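Local atomic coordinates of putative sugar kinase PH1459 (Pyrococcus horikoshii, PDB entry 3EWM), a protein that is a PfkB-family carbohydrate kinase that probably transfers phosphate from ATP to a sugar such as fructose. Residues A[132-135]-A[139-142]; A[14-19]-A[23-28]; A[67-72]-A[284-289]. One frame throughout, in Å; residues are numbered along the deposited sequence.

Contact 1: residues A[132-135]-A[139-142]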
loop_
_atom_site.group_PDB
_atom_site.type_symbol
_atom_site.label_atom_id
_atom_site.label_comp_id
_atom_site.label_asym_id
_atom_site.label_seq_id
_atom_site.Cartn_x
_atom_site.Cartn_y
_atom_site.Cartn_z
ATOM N N SER A 132 15.461 -0.643 13.352
ATOM C CA SER A 132 14.429 -1.309 14.140
ATOM C C SER A 132 13.147 -1.635 13.361
ATOM O O SER A 132 12.407 -2.531 13.742
ATOM C CB SER A 132 14.127 -0.530 15.409
ATOM O OG SER A 132 13.238 0.530 15.170
ATOM N N VAL A 133 12.895 -0.912 12.273
ATOM C CA VAL A 133 11.633 -1.050 11.554
ATOM C C VAL A 133 11.448 -2.486 11.069
ATOM O O VAL A 133 10.377 -3.066 11.213
ATOM C CB VAL A 133 11.520 -0.042 10.409
ATOM C CG1 VAL A 133 10.359 -0.383 9.495
ATOM C CG2 VAL A 133 11.374 1.406 10.993
ATOM N N ILE A 134 12.519 -3.067 10.558
ATOM C CA ILE A 134 12.456 -4.433 10.068
ATOM C C ILE A 134 12.005 -5.399 11.172
ATOM O O ILE A 134 11.354 -6.403 10.897
ATOM C CB ILE A 134 13.790 -4.877 9.424
ATOM C CG1 ILE A 134 13.584 -6.212 8.707
ATOM C CG2 ILE A 134 14.911 -4.990 10.441
ATOM C CD1 ILE A 134 12.640 -6.121 7.596
ATOM N N LEU A 135 12.316 -5.053 12.420
ATOM C CA LEU A 135 12.100 -5.932 13.551
ATOM C C LEU A 135 10.648 -5.940 14.009
ATOM O O LEU A 135 10.289 -6.718 14.897
ATOM C CB LEU A 135 13.024 -5.539 14.719
ATOM C CG LEU A 135 14.522 -5.431 14.412
ATOM C CD1 LEU A 135 15.288 -4.911 15.603
ATOM C CD2 LEU A 135 15.099 -6.785 13.877
ATOM N N PRO A 139 8.166 -12.999 9.878
ATOM C CA PRO A 139 9.424 -13.682 10.198
ATOM C C PRO A 139 10.673 -12.809 10.124
ATOM O O PRO A 139 11.727 -13.250 10.567
ATOM C CB PRO A 139 9.514 -14.776 9.122
ATOM C CG PRO A 139 8.778 -14.181 7.967
ATOM C CD PRO A 139 7.622 -13.461 8.585
ATOM N N SER A 140 10.566 -11.596 9.581
ATOM C CA SER A 140 11.760 -10.788 9.334
ATOM C C SER A 140 12.530 -10.469 10.618
ATOM O O SER A 140 13.764 -10.549 10.638
ATOM C CB SER A 140 11.419 -9.503 8.593
ATOM O OG SER A 140 11.478 -9.739 7.199
ATOM N N ARG A 141 11.802 -10.125 11.675
ATOM C CA ARG A 141 12.425 -9.873 12.962
ATOM C C ARG A 141 13.361 -11.007 13.380
ATOM O O ARG A 141 14.540 -10.789 13.607
ATOM C CB ARG A 141 11.384 -9.621 14.042
ATOM C CG ARG A 141 11.987 -9.634 15.424
ATOM C CD ARG A 141 11.143 -8.816 16.349
ATOM N NE ARG A 141 10.108 -9.601 16.980
ATOM C CZ ARG A 141 8.808 -9.330 16.965
ATOM N NH1 ARG A 141 8.323 -8.279 16.318
ATOM N NH2 ARG A 141 7.983 -10.136 17.617
ATOM N N GLU A 142 12.842 -12.222 13.454
ATOM C CA GLU A 142 13.660 -13.339 13.891
ATOM C C GLU A 142 14.816 -13.607 12.936
ATOM O O GLU A 142 15.924 -13.875 13.375
ATOM C CB GLU A 142 12.799 -14.583 14.166
ATOM C CG GLU A 142 12.131 -14.441 15.511
ATOM C CD GLU A 142 11.076 -15.476 15.810
ATOM O OE1 GLU A 142 10.445 -15.303 16.877
ATOM O OE2 GLU A 142 10.873 -16.424 15.006
#
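Ile134 lays the end of its longer branch against Ser140, with CD1 of Ile134 3.7 Å from CB of Ser140 and the step before it, Ile134 CG1, at 3.9 Å from the same carbon. The branch gets there because CG1 stands anti to the backbone N (chi1 -170°) and the chain then turns at chi2. This is van der Waals packing; the polar end of Ser140 is engaged elsewhere, its OG being hydrogen-bonded to the backbone O of Tyr109 and the backbone N of Met112, which satisfies a buried hydroxyl and should fix its rotation.

The second half of the contact is Leu135 against Arg141. One methyl, Leu135 CD2, comes to 4.1 Å from the carbonyl O of Arg141, at ordinary packing distance. The Arg141 chain, bent at chi3 (89°), carries its guanidinium so that Leu135 O lies at its edge, in plane. NH1 of Arg141 lies 2.9 Å from Leu135 O in a nearly straight hydrogen bond, 172° at the hydrogen. That oxygen is modelled too close to the arginine chain, however, so the exact geometry of the bond is doubtful. NH1 also has a weak bond to Gln171 OE1.

The two segments form the turn between strand 127-131 and helix 140-151, at the start of a beta-alpha-beta crossover that returns to the adjacent parallel strand 156-160. Leu135 packs on Phe159 of that returning strand and on Val144 and Met145 of the crossover helix, while helix 172-185 lines the flank, with Glu174 and Val178 against Arg141 and Ser182 against Leu135.

Contact 2: residues A[14-19]-A[23-28]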
loop_
_atom_site.group_PDB
_atom_site.type_symbol
_atom_site.label_atom_id
_atom_site.label_comp_id
_atom_site.label_asym_id
_atom_site.label_seq_id
_atom_site.Cartn_x
_atom_site.Cartn_y
_atom_site.Cartn_z
ATOM N N LEU A 14 5.248 6.532 -0.641
ATOM C CA LEU A 14 4.286 7.330 -1.386
ATOM C C LEU A 14 4.170 8.634 -0.636
ATOM O O LEU A 14 3.600 8.706 0.442
ATOM C CB LEU A 14 2.968 6.595 -1.518
ATOM C CG LEU A 14 3.229 5.464 -2.521
ATOM C CD1 LEU A 14 2.602 4.150 -2.054
ATOM C CD2 LEU A 14 2.793 5.872 -3.905
ATOM N N ILE A 15 4.806 9.657 -1.184
ATOM C CA ILE A 15 4.991 10.882 -0.422
ATOM C C ILE A 15 3.977 11.922 -0.824
ATOM O O ILE A 15 3.945 12.349 -1.979
ATOM C CB ILE A 15 6.403 11.438 -0.602
ATOM C CG1 ILE A 15 7.408 10.330 -0.253
ATOM C CG2 ILE A 15 6.613 12.662 0.287
ATOM C CD1 ILE A 15 8.765 10.784 -0.050
ATOM N N SER A 16 3.174 12.323 0.154
ATOM C CA SER A 16 2.218 13.413 -0.006
ATOM C C SER A 16 2.904 14.584 -0.688
ATOM O O SER A 16 3.988 15.022 -0.289
ATOM C CB SER A 16 1.668 13.870 1.335
ATOM O OG SER A 16 1.074 12.802 2.070
ATOM N N VAL A 17 2.257 15.079 -1.730
ATOM C CA VAL A 17 2.776 16.186 -2.498
ATOM C C VAL A 17 2.252 17.515 -1.935
ATOM O O VAL A 17 2.798 18.588 -2.219
ATOM C CB VAL A 17 2.438 15.971 -3.996
ATOM C CG1 VAL A 17 2.304 17.256 -4.710
ATOM C CG2 VAL A 17 3.537 15.128 -4.637
ATOM N N GLU A 18 1.204 17.433 -1.128
ATOM C CA GLU A 18 0.651 18.603 -0.463
ATOM C C GLU A 18 0.589 18.413 1.039
ATOM O O GLU A 18 0.778 17.305 1.555
ATOM C CB GLU A 18 -0.737 18.911 -1.005
ATOM C CG GLU A 18 -1.731 17.793 -0.755
ATOM C CD GLU A 18 -3.003 17.997 -1.509
ATOM O OE1 GLU A 18 -3.298 19.166 -1.874
ATOM O OE2 GLU A 18 -3.704 16.997 -1.742
ATOM N N GLU A 19 0.320 19.510 1.734
ATOM C CA GLU A 19 0.107 19.469 3.174
ATOM C C GLU A 19 -1.228 18.838 3.519
ATOM O O GLU A 19 -2.130 18.759 2.681
ATOM C CB GLU A 19 0.220 20.872 3.776
ATOM C CG GLU A 19 1.628 21.423 3.580
ATOM C CD GLU A 19 2.177 22.150 4.783
ATOM O OE1 GLU A 19 2.074 21.631 5.927
ATOM O OE2 GLU A 19 2.745 23.237 4.568
ATOM N N LYS A 23 -5.414 11.338 5.417
ATOM C CA LYS A 23 -6.811 11.175 5.064
ATOM C C LYS A 23 -7.158 12.028 3.847
ATOM O O LYS A 23 -7.858 11.561 2.929
ATOM C CB LYS A 23 -7.711 11.529 6.244
ATOM C CG LYS A 23 -9.200 11.348 6.004
ATOM C CD LYS A 23 -9.973 11.592 7.289
ATOM C CE LYS A 23 -10.095 13.080 7.574
ATOM N NZ LYS A 23 -10.743 13.338 8.888
ATOM N N ASP A 24 -6.635 13.253 3.833
ATOM C CA ASP A 24 -7.067 14.278 2.893
ATOM C C ASP A 24 -6.110 14.516 1.735
ATOM O O ASP A 24 -6.492 15.129 0.743
ATOM C CB ASP A 24 -7.310 15.598 3.621
ATOM C CG ASP A 24 -8.274 15.452 4.780
ATOM O OD1 ASP A 24 -9.396 14.941 4.576
ATOM O OD2 ASP A 24 -7.879 15.832 5.900
ATOM N N VAL A 25 -4.873 14.051 1.872
ATOM C CA VAL A 25 -3.882 14.193 0.811
ATOM C C VAL A 25 -4.360 13.500 -0.474
ATOM O O VAL A 25 -4.785 12.358 -0.449
ATOM C CB VAL A 25 -2.494 13.681 1.226
ATOM C CG1 VAL A 25 -1.555 13.643 -0.007
ATOM C CG2 VAL A 25 -1.896 14.594 2.290
ATOM N N ARG A 26 -4.280 14.233 -1.585
ATOM C CA ARG A 26 -4.831 13.791 -2.858
ATOM C C ARG A 26 -3.777 13.124 -3.703
ATOM O O ARG A 26 -4.096 12.264 -4.509
ATOM C CB ARG A 26 -5.360 14.991 -3.666
ATOM C CG ARG A 26 -6.569 15.696 -3.087
ATOM C CD ARG A 26 -6.749 17.081 -3.754
ATOM N NE ARG A 26 -5.905 18.103 -3.135
ATOM C CZ ARG A 26 -6.139 19.411 -3.189
ATOM N NH1 ARG A 26 -7.190 19.883 -3.852
ATOM N NH2 ARG A 26 -5.319 20.248 -2.572
ATOM N N LEU A 27 -2.535 13.565 -3.557
ATOM C CA LEU A 27 -1.481 13.198 -4.493
ATOM C C LEU A 27 -0.259 12.667 -3.773
ATOM O O LEU A 27 0.217 13.266 -2.821
ATOM C CB LEU A 27 -1.030 14.408 -5.323
ATOM C CG LEU A 27 -1.620 14.910 -6.652
ATOM C CD1 LEU A 27 -2.218 13.854 -7.568
ATOM C CD2 LEU A 27 -2.553 16.099 -6.454
ATOM N N PHE A 28 0.268 11.566 -4.281
ATOM C CA PHE A 28 1.447 10.935 -3.726
ATOM C C PHE A 28 2.468 10.680 -4.807
ATOM O O PHE A 28 2.165 10.032 -5.819
ATOM C CB PHE A 28 1.089 9.606 -3.084
ATOM C CG PHE A 28 0.139 9.730 -1.956
ATOM C CD1 PHE A 28 0.601 10.015 -0.678
ATOM C CD2 PHE A 28 -1.233 9.591 -2.167
ATOM C CE1 PHE A 28 -0.287 10.123 0.385
ATOM C CE2 PHE A 28 -2.126 9.708 -1.107
ATOM C CZ PHE A 28 -1.658 9.973 0.164
HETATM O O HOH W 1 -5.776 17.675 0.117
#
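Glu18 OE2 is gripped twice by Arg26: the backbone N and the side-chain NE of Arg26 both donate to it at 2.8 Å, the NE bond being the straighter (172°) and using the syn lone pair. This clamp closes the end of the beta hairpin formed by strands 11-16 and 27-33. The carboxylate and guanidinium planes are only 13° apart, and Glu18 OE1 faces Arg26 NH2 in a two-pronged salt bridge, though the modelled 2.4 Å is shorter than such a bond normally is and the exact distance is doubtful. With CG between the backbone N and the carbonyl carbon (chi1 62°) and the chain extended beyond it, the carboxylate of Glu18 reaches Arg26. A water donates to Asp24 O and, weakly, to the same OE2.

Deeper in, Val17 N donates to Leu27 O at 2.9 Å, and Ser16 and Phe28 form an antiparallel non-hydrogen-bonded pair. Strand 88-93 continues the sheet beyond Ser16, whose OG bonds Val92 O. On the other flank Leu27 and Phe28 pair with a strand of the second subunit, extending the sheet across the dimer, as in the beta-clasp of ribokinase relatives.

The side chains of Leu14 and Phe28 cross at about a right angle, Leu14 CB 3.9 Å from Phe28 CB. Val25 fills the angle between Ser16 and the aromatic ring: its CG1 presses tightly on Ser16 CB at 3.5 Å and sits 3.6 Å above the plane of the Phe28 ring, offset toward the rim.

Contact 3: residues A[67-72]-A[284-289]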
loop_
_atom_site.group_PDB
_atom_site.type_symbol
_atom_site.label_atom_id
_atom_site.label_comp_id
_atom_site.label_asym_id
_atom_site.label_seq_id
_atom_site.Cartn_x
_atom_site.Cartn_y
_atom_site.Cartn_z
ATOM N N GLU A 67 15.674 -1.537 -9.549
ATOM C CA GLU A 67 16.246 -0.710 -10.626
ATOM C C GLU A 67 16.837 0.582 -10.089
ATOM O O GLU A 67 17.930 0.964 -10.488
ATOM C CB GLU A 67 15.205 -0.402 -11.697
ATOM C CG GLU A 67 14.903 -1.587 -12.632
ATOM C CD GLU A 67 13.833 -1.259 -13.672
ATOM O OE1 GLU A 67 13.396 -0.078 -13.733
ATOM O OE2 GLU A 67 13.389 -2.198 -14.381
ATOM N N GLU A 68 16.123 1.246 -9.184
ATOM C CA GLU A 68 16.605 2.491 -8.593
ATOM C C GLU A 68 17.875 2.292 -7.773
ATOM O O GLU A 68 18.782 3.118 -7.821
ATOM C CB GLU A 68 15.507 3.137 -7.747
ATOM C CG GLU A 68 14.295 3.629 -8.592
ATOM C CD GLU A 68 14.712 4.534 -9.746
ATOM O OE1 GLU A 68 15.213 5.642 -9.491
ATOM O OE2 GLU A 68 14.557 4.126 -10.912
ATOM N N LEU A 69 17.904 1.214 -6.994
ATOM C CA LEU A 69 19.098 0.798 -6.276
ATOM C C LEU A 69 20.265 0.534 -7.224
ATOM O O LEU A 69 21.339 1.068 -7.032
ATOM C CB LEU A 69 18.810 -0.428 -5.407
ATOM C CG LEU A 69 17.948 -0.068 -4.196
ATOM C CD1 LEU A 69 17.541 -1.306 -3.467
ATOM C CD2 LEU A 69 18.711 0.881 -3.298
ATOM N N SER A 70 20.021 -0.279 -8.254
ATOM C CA SER A 70 21.010 -0.517 -9.307
ATOM C C SER A 70 21.540 0.787 -9.912
ATOM O O SER A 70 22.739 0.928 -10.098
ATOM C CB SER A 70 20.421 -1.384 -10.412
ATOM O OG SER A 70 21.454 -1.835 -11.276
ATOM N N LYS A 71 20.665 1.757 -10.175
ATOM C CA LYS A 71 21.135 3.039 -10.738
ATOM C C LYS A 71 22.099 3.746 -9.792
ATOM O O LYS A 71 22.943 4.540 -10.222
ATOM C CB LYS A 71 19.970 3.973 -11.049
ATOM C CG LYS A 71 19.111 3.543 -12.226
ATOM C CD LYS A 71 17.942 4.517 -12.323
ATOM C CE LYS A 71 16.850 3.991 -13.219
ATOM N NZ LYS A 71 15.688 4.944 -13.150
ATOM N N GLU A 72 21.975 3.440 -8.505
ATOM C CA GLU A 72 22.853 4.001 -7.481
ATOM C C GLU A 72 24.043 3.104 -7.162
ATOM O O GLU A 72 24.799 3.388 -6.237
ATOM C CB GLU A 72 22.054 4.294 -6.202
ATOM C CG GLU A 72 21.073 5.449 -6.335
ATOM C CD GLU A 72 21.733 6.822 -6.457
ATOM O OE1 GLU A 72 22.922 7.003 -6.109
ATOM O OE2 GLU A 72 21.035 7.745 -6.895
ATOM N N GLY A 284 14.538 14.590 -0.999
ATOM C CA GLY A 284 14.101 13.202 -0.859
ATOM C C GLY A 284 14.903 12.338 0.097
ATOM O O GLY A 284 15.863 12.799 0.747
ATOM N N ALA A 285 14.496 11.078 0.172
ATOM C CA ALA A 285 15.084 10.113 1.104
ATOM C C ALA A 285 16.528 9.717 0.782
ATOM O O ALA A 285 17.246 9.229 1.664
ATOM C CB ALA A 285 14.195 8.868 1.211
ATOM N N TRP A 286 16.956 9.918 -0.471
ATOM C CA TRP A 286 18.341 9.633 -0.869
ATOM C C TRP A 286 19.051 10.935 -1.160
ATOM O O TRP A 286 19.207 11.340 -2.322
ATOM C CB TRP A 286 18.417 8.750 -2.122
ATOM C CG TRP A 286 17.832 7.398 -1.952
ATOM C CD1 TRP A 286 17.365 6.838 -0.796
ATOM C CD2 TRP A 286 17.686 6.406 -2.965
ATOM N NE1 TRP A 286 16.914 5.572 -1.028
ATOM C CE2 TRP A 286 17.103 5.271 -2.351
ATOM C CE3 TRP A 286 17.975 6.365 -4.337
ATOM C CZ2 TRP A 286 16.826 4.100 -3.052
ATOM C CZ3 TRP A 286 17.685 5.188 -5.040
ATOM C CH2 TRP A 286 17.118 4.079 -4.396
ATOM N N SER A 287 19.475 11.592 -0.096
ATOM C CA SER A 287 19.994 12.936 -0.216
ATOM C C SER A 287 21.512 13.003 0.011
ATOM O O SER A 287 22.094 14.080 -0.077
ATOM C CB SER A 287 19.246 13.856 0.749
ATOM O OG SER A 287 19.632 13.566 2.064
ATOM N N THR A 288 22.151 11.863 0.263
ATOM C CA THR A 288 23.594 11.842 0.520
ATOM C C THR A 288 24.314 12.446 -0.688
ATOM O O THR A 288 24.057 12.034 -1.807
ATOM C CB THR A 288 24.125 10.413 0.714
ATOM O OG1 THR A 288 23.419 9.786 1.785
ATOM C CG2 THR A 288 25.643 10.414 1.002
ATOM N N PRO A 289 25.203 13.422 -0.459
ATOM C CA PRO A 289 26.001 13.950 -1.565
ATOM C C PRO A 289 26.974 12.905 -2.101
ATOM O O PRO A 289 27.334 11.964 -1.401
ATOM C CB PRO A 289 26.752 15.113 -0.930
ATOM C CG PRO A 289 26.848 14.727 0.542
ATOM C CD PRO A 289 25.504 14.116 0.809
#
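Trp286 reaches from the loop before helix 291-294 to the C-terminal end of helix 60-71, joining two distant parts of the ribokinase-type fold. From CB the indole departs with CG anti to the carbonyl carbon (chi1 -63°), which carries the six-membered ring to the helix. On the pyrrole side NE1 bonds Asn38 OD1, so its N-H is satisfied by helix 35-45. Farther out, Trp286 CE3 lies 3.8 Å from Glu72 CG and CZ3 is closer still, 3.6 Å from that carbon. The backbone O of Glu68 lies at the ring edge, near its plane, 3.6 Å from Trp286 CZ3. At the far corner Trp286 CH2 meets Leu69 CD2 at 3.7 Å and Glu68 CB at 3.8 Å.

Only the aliphatic part of Glu72 packs on the indole; its OE1 makes salt bridges with Arg45 and Arg290. With an alanine here in place of Trp286 the indole is gone, which would probably open a gap beside Leu69 and Glu72 and leave Asn38 OD1 without this donor. Glu68 likewise offers its CB to the ring while its chain, bent at chi2, turns the carboxylate aside, where the syn lone pair of Glu68 OE2 takes a bond from Lys71 NZ at 2.6 Å.

From the N terminus, contact 2 comes first: it closes the short loop between 19 and 23, joining the two strands of a hairpin in the four-stranded sheet. The chain then opens contact 3 on helix 60-71, with 211 residues intervening before 284-289 completes it. Contact 1 falls within that long span and shuts a loop of three residues where a strand of the nine-stranded sheet gives way to a helix. No contacts cross. Contacts 2 and 3 approach to about 6 Å between nearest atoms, and Lys23 of one forms a salt bridge with Glu67 of the other in the neighbouring subunit; contact 1 lies about 13 Å from each, again between nearest atoms.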